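Local coordinates for protein glycosyltransferase (Streptomyces viridochromogenes, PDB 2IV3) that binds UDP and probably transfers a sugar from a nucleotide-activated donor, as a GT-B glycosyltransferase of family GT4, at residues Asp163-Met168 and Ala232-Ala237; Gly169-His174 and Leu191-Pro196; His185-Arg190 and Asp296-Thr301; Ala150-Ala155 and Glu223-Leu228. One frame throughout, in Å; residues are numbered along the deposited sequence.

Contact 1 (Asp163-Met168 and Ala232-Ala237); sequences DFLLFM and AHAVLA. With UDP (uridine-5'-diphosphate), chain E.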
# COMPACT_ATOMS: atom_id res chain seq x y z
N ASP A 163 2.92 -23.38 25.64
CA ASP A 163 3.44 -24.24 24.57
C ASP A 163 3.40 -23.59 23.19
O ASP A 163 4.01 -24.11 22.25
CB ASP A 163 2.56 -25.49 24.43
CG ASP A 163 2.73 -26.50 25.55
OD1 ASP A 163 3.59 -26.31 26.45
OD2 ASP A 163 1.99 -27.51 25.51
N PHE A 164 2.64 -22.50 23.04
CA PHE A 164 2.20 -22.08 21.70
C PHE A 164 3.14 -21.12 20.97
O PHE A 164 3.94 -20.39 21.58
CB PHE A 164 0.76 -21.53 21.75
CG PHE A 164 0.64 -20.17 22.42
CD1 PHE A 164 1.05 -19.01 21.75
CD2 PHE A 164 0.12 -20.05 23.70
CE1 PHE A 164 0.94 -17.76 22.35
CE2 PHE A 164 0.01 -18.81 24.31
CZ PHE A 164 0.41 -17.67 23.64
N LEU A 165 3.03 -21.15 19.65
CA LEU A 165 3.75 -20.21 18.80
C LEU A 165 2.81 -19.06 18.43
O LEU A 165 1.61 -19.24 18.37
CB LEU A 165 4.25 -20.92 17.55
CG LEU A 165 5.16 -22.13 17.76
CD1 LEU A 165 5.35 -22.86 16.47
CD2 LEU A 165 6.49 -21.70 18.32
N LEU A 166 3.36 -17.89 18.17
CA LEU A 166 2.50 -16.72 18.11
C LEU A 166 2.76 -15.91 16.86
O LEU A 166 3.91 -15.60 16.54
CB LEU A 166 2.67 -15.85 19.36
CG LEU A 166 1.76 -14.62 19.50
CD1 LEU A 166 0.30 -14.99 19.52
CD2 LEU A 166 2.07 -13.84 20.75
N PHE A 167 1.68 -15.60 16.15
CA PHE A 167 1.69 -14.64 15.07
C PHE A 167 0.92 -13.43 15.54
O PHE A 167 -0.18 -13.53 16.12
CB PHE A 167 1.08 -15.21 13.77
CG PHE A 167 1.14 -14.25 12.58
CD1 PHE A 167 2.13 -14.37 11.60
CD2 PHE A 167 0.17 -13.25 12.42
CE1 PHE A 167 2.18 -13.50 10.48
CE2 PHE A 167 0.21 -12.38 11.33
CZ PHE A 167 1.21 -12.50 10.35
N MET A 168 1.53 -12.27 15.33
CA MET A 168 0.89 -11.03 15.71
C MET A 168 1.02 -9.95 14.66
O MET A 168 1.95 -9.12 14.69
CB MET A 168 1.36 -10.57 17.12
CG MET A 168 0.67 -9.32 17.57
SD MET A 168 -0.13 -9.36 19.18
CE MET A 168 -0.69 -11.06 19.38
N ALA A 232 4.06 -16.72 24.91
CA ALA A 232 4.25 -17.51 23.70
C ALA A 232 5.59 -18.22 23.78
O ALA A 232 6.51 -17.69 24.41
CB ALA A 232 4.18 -16.64 22.47
N HIS A 233 5.70 -19.40 23.17
CA HIS A 233 6.97 -20.09 23.16
C HIS A 233 7.97 -19.39 22.22
O HIS A 233 9.13 -19.17 22.58
CB HIS A 233 6.80 -21.56 22.82
CG HIS A 233 8.06 -22.36 22.97
ND1 HIS A 233 8.56 -22.73 24.19
CD2 HIS A 233 8.92 -22.84 22.04
CE1 HIS A 233 9.68 -23.42 24.02
NE2 HIS A 233 9.92 -23.50 22.72
N ALA A 234 7.52 -19.05 21.02
CA ALA A 234 8.24 -18.07 20.17
C ALA A 234 7.24 -17.19 19.40
O ALA A 234 6.03 -17.51 19.32
CB ALA A 234 9.21 -18.76 19.21
N VAL A 235 7.74 -16.08 18.88
CA VAL A 235 7.00 -15.24 17.97
C VAL A 235 7.45 -15.49 16.53
O VAL A 235 8.64 -15.64 16.26
CB VAL A 235 7.14 -13.75 18.31
CG1 VAL A 235 6.71 -12.85 17.14
CG2 VAL A 235 6.33 -13.43 19.56
N LEU A 236 6.47 -15.52 15.63
CA LEU A 236 6.72 -15.80 14.23
C LEU A 236 6.60 -14.57 13.34
O LEU A 236 5.51 -14.03 13.14
CB LEU A 236 5.85 -16.96 13.74
CG LEU A 236 6.10 -18.29 14.48
CD1 LEU A 236 5.41 -19.53 13.80
CD2 LEU A 236 7.57 -18.54 14.67
N ALA A 237 7.76 -14.14 12.81
CA ALA A 237 7.89 -12.95 11.96
C ALA A 237 8.31 -13.34 10.54
O ALA A 237 9.45 -13.09 10.13
CB ALA A 237 8.93 -12.02 12.57
N1 UDP E . -0.75 -5.86 16.66
C2 UDP E . -1.67 -5.77 17.71
N3 UDP E . -2.70 -6.65 17.76
C4 UDP E . -2.85 -7.59 16.82
C5 UDP E . -1.96 -7.71 15.78
C6 UDP E . -0.90 -6.80 15.71
O2 UDP E . -1.54 -4.89 18.59
O4 UDP E . -3.76 -8.39 16.89
C1' UDP E . 0.37 -4.90 16.57
C2' UDP E . 1.77 -5.44 16.85
O2' UDP E . 2.15 -5.54 18.22
C3' UDP E . 2.65 -4.39 16.21
C4' UDP E . 1.84 -4.04 14.97
O4' UDP E . 0.47 -4.47 15.22
O3' UDP E . 2.79 -3.29 17.11
C5' UDP E . 2.36 -4.85 13.81
O5' UDP E . 3.30 -4.04 13.15
PA UDP E . 4.50 -4.66 12.28
O1A UDP E . 5.54 -3.57 11.89
O2A UDP E . 5.19 -5.87 12.92
O3A UDP E . 3.77 -5.16 10.94
PB UDP E . 3.10 -4.11 9.90
O1B UDP E . 4.06 -3.84 8.71
O2B UDP E . 2.79 -2.70 10.70
O3B UDP E . 1.75 -4.67 9.44
O HOH W 1 3.98 -11.89 14.05
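Phe164 lays one face of its ring over Ala232. The CH-pi contact puts Ala232 CA 4.0 Å from the centroid of the Phe164 ring. The ring gets there because CG of Phe164 stands between the backbone N and the carbonyl carbon (chi1 72°), which brings it back over Ala232. Ala232 CB also meets Leu166 CB at 3.5 Å, so this one methyl fills the angle between the phenyl ring and the leucine.

Three backbone bonds join the segments. His233 N donates to Phe164 O, and Leu166 N donates to Ala234 O at 2.9 Å with a more bent N-H (134°). Leu236 N then reaches Leu166 O at 2.7 Å. Leu165 and Ala234 lie on one face of the sheet, where Leu165 CD2 is 4.1 Å from Ala234 CB. Leu166 and Val235 lie on the other.

Beyond the last direct bond the strands diverge, and a water continues the link. It accepts from Met168 N and donates to Leu236 O, both at 2.8 Å. Past it, Met168 CG touches C6 of the UDP base at 3.5 Å.

Helix 177-187 packs on Phe167 and Leu236, and helix 222-231 packs on Phe164 and Leu166. Helices thus cover both faces of these two central parallel strands. This is the Rossmann-like core of a GT-B nucleotide-binding domain, with UDP at the C-terminal ends of the strands.

Contact 2 (Gly169-His174 and Leu191-Pro196); sequences GRVSPH and LVLAGP. With UDP (uridine-5'-diphosphate), chain E.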
# COMPACT_ATOMS: atom_id res chain seq x y z
N GLY A 169 0.09 -9.94 13.71
CA GLY A 169 0.09 -8.88 12.69
C GLY A 169 -1.11 -8.98 11.78
O GLY A 169 -2.07 -9.73 12.07
N ARG A 170 -1.10 -8.22 10.67
CA ARG A 170 -2.14 -8.44 9.66
C ARG A 170 -1.96 -9.79 8.94
O ARG A 170 -0.86 -10.12 8.46
CB ARG A 170 -2.33 -7.29 8.68
CG ARG A 170 -3.54 -6.44 8.98
CD ARG A 170 -4.22 -5.86 7.70
NE ARG A 170 -3.64 -4.58 7.25
CZ ARG A 170 -2.35 -4.38 6.94
NH1 ARG A 170 -1.47 -5.38 7.03
NH2 ARG A 170 -1.94 -3.17 6.55
N VAL A 171 -3.04 -10.57 8.96
CA VAL A 171 -3.06 -11.85 8.29
C VAL A 171 -3.13 -11.59 6.77
O VAL A 171 -4.15 -11.78 6.09
CB VAL A 171 -4.22 -12.74 8.77
CG1 VAL A 171 -4.13 -14.14 8.11
CG2 VAL A 171 -4.27 -12.84 10.30
N SER A 172 -1.99 -11.16 6.26
CA SER A 172 -1.83 -10.83 4.87
C SER A 172 -0.67 -11.67 4.35
O SER A 172 0.15 -12.13 5.15
CB SER A 172 -1.51 -9.35 4.75
OG SER A 172 -2.60 -8.64 5.28
N PRO A 173 -0.61 -11.87 3.01
CA PRO A 173 0.42 -12.70 2.41
C PRO A 173 1.86 -12.24 2.65
O PRO A 173 2.72 -13.08 2.91
CB PRO A 173 0.06 -12.65 0.92
CG PRO A 173 -1.40 -12.36 0.90
CD PRO A 173 -1.52 -11.34 1.98
N HIS A 174 2.12 -10.95 2.56
CA HIS A 174 3.48 -10.47 2.68
C HIS A 174 3.99 -10.53 4.12
O HIS A 174 5.17 -10.27 4.34
CB HIS A 174 3.62 -9.04 2.15
CG HIS A 174 2.81 -8.04 2.90
ND1 HIS A 174 1.48 -7.81 2.63
CD2 HIS A 174 3.12 -7.23 3.94
CE1 HIS A 174 1.01 -6.89 3.45
NE2 HIS A 174 1.98 -6.53 4.26
N LEU A 191 -0.42 -22.63 16.31
CA LEU A 191 -0.15 -21.24 15.95
C LEU A 191 -1.28 -20.35 16.40
O LEU A 191 -2.35 -20.32 15.78
CB LEU A 191 0.10 -21.05 14.44
CG LEU A 191 0.51 -19.60 14.16
CD1 LEU A 191 1.85 -19.16 14.86
CD2 LEU A 191 0.54 -19.24 12.66
N VAL A 192 -1.05 -19.63 17.50
CA VAL A 192 -1.98 -18.60 17.89
C VAL A 192 -1.84 -17.47 16.88
O VAL A 192 -0.78 -16.88 16.74
CB VAL A 192 -1.78 -18.10 19.33
CG1 VAL A 192 -2.59 -16.83 19.57
CG2 VAL A 192 -2.22 -19.16 20.29
N LEU A 193 -2.93 -17.23 16.15
CA LEU A 193 -2.95 -16.38 14.97
C LEU A 193 -3.63 -15.09 15.37
O LEU A 193 -4.82 -14.92 15.19
CB LEU A 193 -3.77 -17.09 13.88
CG LEU A 193 -3.56 -16.76 12.39
CD1 LEU A 193 -4.77 -17.26 11.61
CD2 LEU A 193 -3.37 -15.28 12.12
N ALA A 194 -2.87 -14.18 15.96
CA ALA A 194 -3.50 -12.98 16.49
C ALA A 194 -3.41 -11.84 15.48
O ALA A 194 -2.35 -11.57 14.96
CB ALA A 194 -2.89 -12.61 17.83
N GLY A 195 -4.52 -11.20 15.18
CA GLY A 195 -4.48 -10.12 14.17
C GLY A 195 -5.70 -9.98 13.28
O GLY A 195 -6.54 -10.90 13.20
N PRO A 196 -5.82 -8.80 12.63
CA PRO A 196 -6.84 -8.55 11.59
C PRO A 196 -6.70 -9.55 10.44
O PRO A 196 -5.61 -9.71 9.86
CB PRO A 196 -6.53 -7.14 11.10
CG PRO A 196 -5.70 -6.52 12.14
CD PRO A 196 -4.97 -7.62 12.86
N1 UDP E . -0.75 -5.86 16.66
C2 UDP E . -1.67 -5.77 17.71
N3 UDP E . -2.70 -6.65 17.76
C4 UDP E . -2.85 -7.59 16.82
C5 UDP E . -1.96 -7.71 15.78
C6 UDP E . -0.90 -6.80 15.71
O2 UDP E . -1.54 -4.89 18.59
O4 UDP E . -3.76 -8.39 16.89
C1' UDP E . 0.37 -4.90 16.57
C2' UDP E . 1.77 -5.44 16.85
O2' UDP E . 2.15 -5.54 18.22
C3' UDP E . 2.65 -4.39 16.21
C4' UDP E . 1.84 -4.04 14.97
O4' UDP E . 0.47 -4.47 15.22
O3' UDP E . 2.79 -3.29 17.11
C5' UDP E . 2.36 -4.85 13.81
O5' UDP E . 3.30 -4.04 13.15
PA UDP E . 4.50 -4.66 12.28
O1A UDP E . 5.54 -3.57 11.89
O2A UDP E . 5.19 -5.87 12.92
O3A UDP E . 3.77 -5.16 10.94
PB UDP E . 3.10 -4.11 9.90
O1B UDP E . 4.06 -3.84 8.71
O2B UDP E . 2.79 -2.70 10.70
O3B UDP E . 1.75 -4.67 9.44
O HOH W 2 -5.65 -8.57 6.69
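Ala194 supplies a carbonyl to the other segment. Gly169 N donates to Ala194 O at 3.2 Å, with an N-H angle of 142°. Gly195 follows, and its CA-H points at Gly169 O over 3.2 Å. Gly195, with no side chain, lets its CA come this near the Gly169 carbonyl. Gly195 CA is 3.3 Å from O4 of the UDP base as well, so the backbone touches the base at its O4.

Pro196 closes the segment with both its ring and its carbonyl. Pro196 CD lies 3.7 Å from Gly169 O, on the ring side nearer the base. Pro196 CB lies 3.7 Å from Arg170 CG, and the two side chains cross squarely. Val171 N donates to Pro196 O at 2.9 Å, nearly straight at 163°. Val171 CG2 comes within 3.4 Å of the same oxygen. Val171 is the centre of an inverse gamma turn, which bends the chain right after this bond. A water bridges Ser172 OG and Pro196 O through weak bonds.

Around the contact, Val171 rests on helix 177-187 and helix 200-209, and Arg170 touches Tyr29, a UDP-binding residue. Segment 169-174 is the loop from strand 165-168 to helix 177-187. Strand 191-194 lies between strands 165-168 and 214-218.

Contact 3 (His185-Arg190 and Asp296-Thr301); sequences HACGRR and DEARRT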
# COMPACT_ATOMS: atom_id res chain seq x y z
N HIS A 185 3.15 -26.03 12.26
CA HIS A 185 2.80 -27.42 11.90
C HIS A 185 4.03 -28.33 11.82
O HIS A 185 3.99 -29.51 12.23
CB HIS A 185 2.04 -27.41 10.57
CG HIS A 185 1.86 -28.76 9.96
ND1 HIS A 185 0.92 -29.66 10.40
CD2 HIS A 185 2.49 -29.35 8.92
CE1 HIS A 185 1.00 -30.76 9.68
NE2 HIS A 185 1.93 -30.59 8.76
N ALA A 186 5.14 -27.78 11.31
CA ALA A 186 6.38 -28.53 11.21
C ALA A 186 6.90 -28.88 12.62
O ALA A 186 7.38 -29.98 12.85
CB ALA A 186 7.43 -27.72 10.41
N CYS A 187 6.80 -27.93 13.55
CA CYS A 187 7.21 -28.15 14.93
C CYS A 187 6.21 -29.00 15.71
O CYS A 187 6.53 -29.47 16.80
CB CYS A 187 7.37 -26.82 15.66
SG CYS A 187 8.50 -25.70 14.82
N GLY A 188 4.99 -29.14 15.20
CA GLY A 188 3.95 -29.94 15.87
C GLY A 188 3.22 -29.17 16.95
O GLY A 188 2.50 -29.74 17.77
N ARG A 189 3.40 -27.85 16.91
CA ARG A 189 2.85 -26.89 17.86
C ARG A 189 1.55 -26.24 17.34
O ARG A 189 1.11 -26.53 16.22
CB ARG A 189 3.89 -25.78 18.06
CG ARG A 189 5.19 -26.25 18.62
CD ARG A 189 5.35 -25.77 20.04
NE ARG A 189 6.39 -26.52 20.75
CZ ARG A 189 6.65 -26.40 22.04
NH1 ARG A 189 5.96 -25.57 22.80
NH2 ARG A 189 7.61 -27.13 22.58
N ARG A 190 0.96 -25.37 18.16
CA ARG A 190 -0.19 -24.58 17.75
C ARG A 190 0.27 -23.22 17.29
O ARG A 190 1.26 -22.70 17.81
CB ARG A 190 -1.20 -24.45 18.89
CG ARG A 190 -1.96 -25.77 19.18
CD ARG A 190 -2.83 -26.24 17.97
NE ARG A 190 -3.00 -27.71 17.93
CZ ARG A 190 -2.19 -28.55 17.27
NH1 ARG A 190 -1.13 -28.10 16.58
NH2 ARG A 190 -2.44 -29.84 17.30
N ASP A 296 11.79 -32.09 11.97
CA ASP A 296 12.90 -32.15 12.92
C ASP A 296 13.82 -30.93 12.86
O ASP A 296 14.41 -30.57 13.86
CB ASP A 296 13.71 -33.45 12.76
CG ASP A 296 14.67 -33.41 11.57
OD1 ASP A 296 14.40 -32.65 10.60
OD2 ASP A 296 15.67 -34.16 11.59
N GLU A 297 13.92 -30.29 11.70
CA GLU A 297 14.83 -29.17 11.51
C GLU A 297 14.26 -27.86 12.05
O GLU A 297 15.01 -26.95 12.42
CB GLU A 297 15.12 -29.03 10.02
CG GLU A 297 16.44 -28.33 9.65
CD GLU A 297 16.81 -28.59 8.18
OE1 GLU A 297 17.30 -27.64 7.50
OE2 GLU A 297 16.59 -29.74 7.71
N ALA A 298 12.93 -27.76 12.05
CA ALA A 298 12.25 -26.58 12.56
C ALA A 298 12.16 -26.76 14.06
O ALA A 298 12.20 -25.79 14.83
CB ALA A 298 10.87 -26.47 11.96
N ARG A 299 12.02 -28.02 14.45
CA ARG A 299 12.00 -28.44 15.83
C ARG A 299 13.33 -28.13 16.49
O ARG A 299 13.35 -27.67 17.64
CB ARG A 299 11.70 -29.92 15.88
CG ARG A 299 11.18 -30.39 17.20
CD ARG A 299 9.92 -31.29 17.06
NE ARG A 299 9.78 -31.91 15.75
CZ ARG A 299 10.28 -33.10 15.43
NH1 ARG A 299 10.96 -33.81 16.33
NH2 ARG A 299 10.10 -33.60 14.21
N ARG A 300 14.42 -28.35 15.74
CA ARG A 300 15.78 -27.97 16.14
C ARG A 300 15.82 -26.49 16.36
O ARG A 300 16.12 -26.03 17.45
CB ARG A 300 16.83 -28.30 15.06
CG ARG A 300 17.15 -29.78 14.85
CD ARG A 300 17.36 -30.54 16.16
NE ARG A 300 17.35 -31.99 15.95
CZ ARG A 300 18.37 -32.82 16.21
NH1 ARG A 300 19.51 -32.36 16.73
NH2 ARG A 300 18.23 -34.12 15.97
N THR A 301 15.52 -25.75 15.29
CA THR A 301 15.39 -24.29 15.34
C THR A 301 14.62 -23.81 16.57
O THR A 301 15.10 -22.96 17.31
CB THR A 301 14.78 -23.80 14.01
OG1 THR A 301 15.67 -24.16 12.95
CG2 THR A 301 14.56 -22.25 13.99
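Ala298 turns its CB toward helix 177-187 and meets two side chains there. Its CB lies 4.0 Å from Ala186 CB and 3.8 Å from Cys187 SG. The methyl of Ala298 therefore touches both a second methyl and a sulfur. The thiol of Cys187 is placed by its first torsion: SG stands anti to the carbonyl carbon and beside the backbone N (chi1 -55°). From there it reaches the backbone of the other helix too, with Ala298 O 3.7 Å from Cys187 SG. With such small side chains the two backbones come close, and the CA atoms of Cys187 and Arg299 are 4.9 Å apart.

Arg299 takes the outer side of the contact. Its chain is bent at chi2 (132°) and chi3 (22°), which folds the exposed side chain back over the end of helix 177-187. Arg299 CD comes within 3.9 Å of Cys187 O. The carbonyl of Ala186 lies at the edge of the guanidinium, near its plane, with Ala186 O 4.2 Å from Arg299 NE, too far for a hydrogen bond. One face of the same group lies over Asp296 CA, a turn earlier in its own helix.

The contact is thus made of van der Waals touches. Leu302 extends the patch against Cys187 and Arg189, and Phe293 packs on Ala186. Helix 177-187 ends here in a Schellman motif. Gly188 is its C-prime residue, with positive phi, and Arg189 N bonds back to Ala184 O. Helix 295-303 packs against this Schellman-capped C-terminal end, away from the UDP site.

Contact 4 (Ala150-Ala155 and Glu223-Leu228); sequences ARYRSA and ERRLDL. With UDP (uridine-5'-diphosphate), chain E.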
# COMPACT_ATOMS: atom_id res chain seq x y z
N ALA A 150 8.94 -0.96 29.97
CA ALA A 150 7.89 -0.60 30.93
C ALA A 150 6.51 -0.75 30.32
O ALA A 150 5.53 -0.75 31.03
CB ALA A 150 8.10 0.84 31.44
N ARG A 151 6.45 -0.82 28.99
CA ARG A 151 5.22 -1.04 28.22
C ARG A 151 4.77 -2.50 28.08
O ARG A 151 3.70 -2.77 27.54
CB ARG A 151 5.39 -0.46 26.82
CG ARG A 151 5.45 1.08 26.74
CD ARG A 151 4.10 1.69 26.94
NE ARG A 151 4.15 3.12 26.64
CZ ARG A 151 3.09 3.93 26.65
NH1 ARG A 151 1.86 3.48 26.94
NH2 ARG A 151 3.26 5.22 26.37
N TYR A 152 5.61 -3.42 28.55
CA TYR A 152 5.48 -4.84 28.29
C TYR A 152 5.60 -5.63 29.58
O TYR A 152 5.68 -5.06 30.67
CB TYR A 152 6.50 -5.28 27.20
CG TYR A 152 6.09 -4.70 25.85
CD1 TYR A 152 5.16 -5.37 25.04
CD2 TYR A 152 6.56 -3.45 25.43
CE1 TYR A 152 4.71 -4.79 23.86
CE2 TYR A 152 6.14 -2.88 24.26
CZ TYR A 152 5.23 -3.54 23.47
OH TYR A 152 4.83 -2.95 22.29
N ARG A 153 5.59 -6.95 29.48
CA ARG A 153 5.81 -7.77 30.66
C ARG A 153 7.27 -7.78 31.00
O ARG A 153 8.14 -7.64 30.13
CB ARG A 153 5.26 -9.18 30.47
CG ARG A 153 3.76 -9.22 30.15
CD ARG A 153 2.90 -8.96 31.38
NE ARG A 153 1.46 -8.99 31.10
CZ ARG A 153 0.60 -8.00 31.37
NH1 ARG A 153 1.01 -6.86 31.94
NH2 ARG A 153 -0.68 -8.15 31.06
N SER A 154 7.54 -7.86 32.29
CA SER A 154 8.90 -7.93 32.77
C SER A 154 9.23 -9.37 33.17
O SER A 154 8.42 -10.32 32.99
CB SER A 154 9.08 -6.98 33.95
OG SER A 154 8.01 -7.14 34.89
N ALA A 155 10.43 -9.55 33.70
CA ALA A 155 10.78 -10.82 34.29
C ALA A 155 9.93 -10.97 35.55
O ALA A 155 9.30 -12.00 35.76
CB ALA A 155 12.28 -10.86 34.62
N GLU A 223 -4.23 -5.92 27.74
CA GLU A 223 -3.58 -6.96 28.50
C GLU A 223 -3.50 -8.30 27.77
O GLU A 223 -2.42 -8.86 27.77
CB GLU A 223 -4.13 -7.04 29.93
CG GLU A 223 -4.03 -5.68 30.65
CD GLU A 223 -2.87 -5.58 31.64
OE1 GLU A 223 -3.00 -6.07 32.79
OE2 GLU A 223 -1.85 -4.98 31.28
N ARG A 224 -4.55 -8.77 27.09
CA ARG A 224 -4.33 -9.95 26.23
C ARG A 224 -3.06 -9.80 25.33
O ARG A 224 -2.16 -10.64 25.37
CB ARG A 224 -5.56 -10.42 25.43
CG ARG A 224 -5.27 -11.73 24.67
CD ARG A 224 -6.38 -12.79 24.50
NE ARG A 224 -7.43 -12.41 23.56
CZ ARG A 224 -8.14 -13.25 22.79
NH1 ARG A 224 -7.94 -14.57 22.82
NH2 ARG A 224 -9.08 -12.77 21.98
N ARG A 225 -2.95 -8.70 24.60
CA ARG A 225 -1.76 -8.54 23.73
C ARG A 225 -0.43 -8.80 24.48
O ARG A 225 0.36 -9.67 24.09
CB ARG A 225 -1.75 -7.20 23.04
CG ARG A 225 -0.69 -7.10 21.99
CD ARG A 225 -0.60 -5.65 21.60
NE ARG A 225 0.59 -5.21 20.88
CZ ARG A 225 1.57 -4.49 21.43
NH1 ARG A 225 1.53 -4.25 22.74
NH2 ARG A 225 2.61 -4.07 20.70
N LEU A 226 -0.25 -8.07 25.58
CA LEU A 226 0.94 -8.14 26.44
C LEU A 226 1.26 -9.54 26.98
O LEU A 226 2.44 -9.92 27.02
CB LEU A 226 0.78 -7.14 27.59
CG LEU A 226 0.91 -5.67 27.21
CD1 LEU A 226 0.86 -4.77 28.43
CD2 LEU A 226 2.23 -5.51 26.53
N ASP A 227 0.23 -10.26 27.43
CA ASP A 227 0.35 -11.61 27.97
C ASP A 227 0.75 -12.55 26.87
O ASP A 227 1.49 -13.52 27.10
CB ASP A 227 -1.01 -12.14 28.54
CG ASP A 227 -1.35 -11.63 29.94
OD1 ASP A 227 -0.65 -10.79 30.52
OD2 ASP A 227 -2.36 -12.12 30.49
N LEU A 228 0.20 -12.32 25.68
CA LEU A 228 0.40 -13.21 24.55
C LEU A 228 1.82 -13.12 24.06
O LEU A 228 2.43 -14.14 23.76
CB LEU A 228 -0.54 -12.86 23.39
CG LEU A 228 -1.96 -13.36 23.56
CD1 LEU A 228 -2.79 -12.98 22.32
CD2 LEU A 228 -1.93 -14.85 23.82
N1 UDP E . -0.75 -5.86 16.66
C2 UDP E . -1.67 -5.77 17.71
N3 UDP E . -2.70 -6.65 17.76
C4 UDP E . -2.85 -7.59 16.82
C5 UDP E . -1.96 -7.71 15.78
C6 UDP E . -0.90 -6.80 15.71
O2 UDP E . -1.54 -4.89 18.59
O4 UDP E . -3.76 -8.39 16.89
C1' UDP E . 0.37 -4.90 16.57
C2' UDP E . 1.77 -5.44 16.85
O2' UDP E . 2.15 -5.54 18.22
C3' UDP E . 2.65 -4.39 16.21
C4' UDP E . 1.84 -4.04 14.97
O4' UDP E . 0.47 -4.47 15.22
O3' UDP E . 2.79 -3.29 17.11
C5' UDP E . 2.36 -4.85 13.81
O5' UDP E . 3.30 -4.04 13.15
PA UDP E . 4.50 -4.66 12.28
O1A UDP E . 5.54 -3.57 11.89
O2A UDP E . 5.19 -5.87 12.92
O3A UDP E . 3.77 -5.16 10.94
PB UDP E . 3.10 -4.11 9.90
O1B UDP E . 4.06 -3.84 8.71
O2B UDP E . 2.79 -2.70 10.70
O3B UDP E . 1.75 -4.67 9.44
O HOH W 3 4.63 -8.21 26.56
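Helix 222-231 carries Arg225, a UDP-binding residue, and the loop 150-155 packs along the helix from Glu223 to Asp227. Arg225 NH2 donates to Tyr152 OH at 3.0 Å, almost straight (163°). The hydroxyl lies in the guanidinium plane, on the NH1/NH2 side. The tyrosine ring is turned 49° from that plane. On the NE/NH2 edge, Arg225 NE and NH2 both donate to the ribose hydroxyl O2' of UDP, with NH2 to O2' at 2.9 Å. Arg225 NH2 also forms a salt bridge with Glu260, which itself binds UDP. Tyr152 and Glu260 together probably hold the guanidinium in this rotation, with NH2 shared among hydroxyl, carboxylate and ribose. The chain of Arg225 is extended from CG to NE, which lets a helix residue reach the ribose.

In this GT-B domain the helix leads into strand 234-237, so the loop covers a helix that packs on the nucleotide-binding sheet. Leu226 is wedged between loop residues. Its CD2 lies 3.3 Å from Arg151 O and meets Tyr152 at CD1. Its CB sits over the centre of one face of the Arg153 guanidinium.

Arg153 grips Asp227 side-on with two nitrogens on one oxygen: NE to OD1 is 2.8 Å, and NH2 to OD1 is 2.7 Å. OD1 is met nearly along its C-O axis by NE, but from above the carboxylate plane by NH2. Glu223 completes the salt-bridge network with weak bonds from NH1 and NH2 of Arg153 to its OE2, its carboxylate standing nearly perpendicular (88°). A water accepts weakly from Arg153 N and donates to Leu226 O at 2.8 Å.

Overall arrangement
Contacts 1, 2 and 4 all touch UDP, while contact 3 lies away from it. Contacts 1 and 2 share one sheet, with centres about 11 Å apart. Phe167 N and O probably bond to Val192 O and Ala194 N, joining strands 165-168 and 191-194. Contact 4 is about 14 Å from contact 1 between centres. They meet where Met168 SD packs on Arg225 CG at 3.7 Å, beside the nucleotide. Contact 3 is about 12 Å from contact 1 between centres and touches its other end, where Leu165 N probably bonds to Arg190 O. Contacts 3 and 4 are farthest apart, about 25 Å between centres.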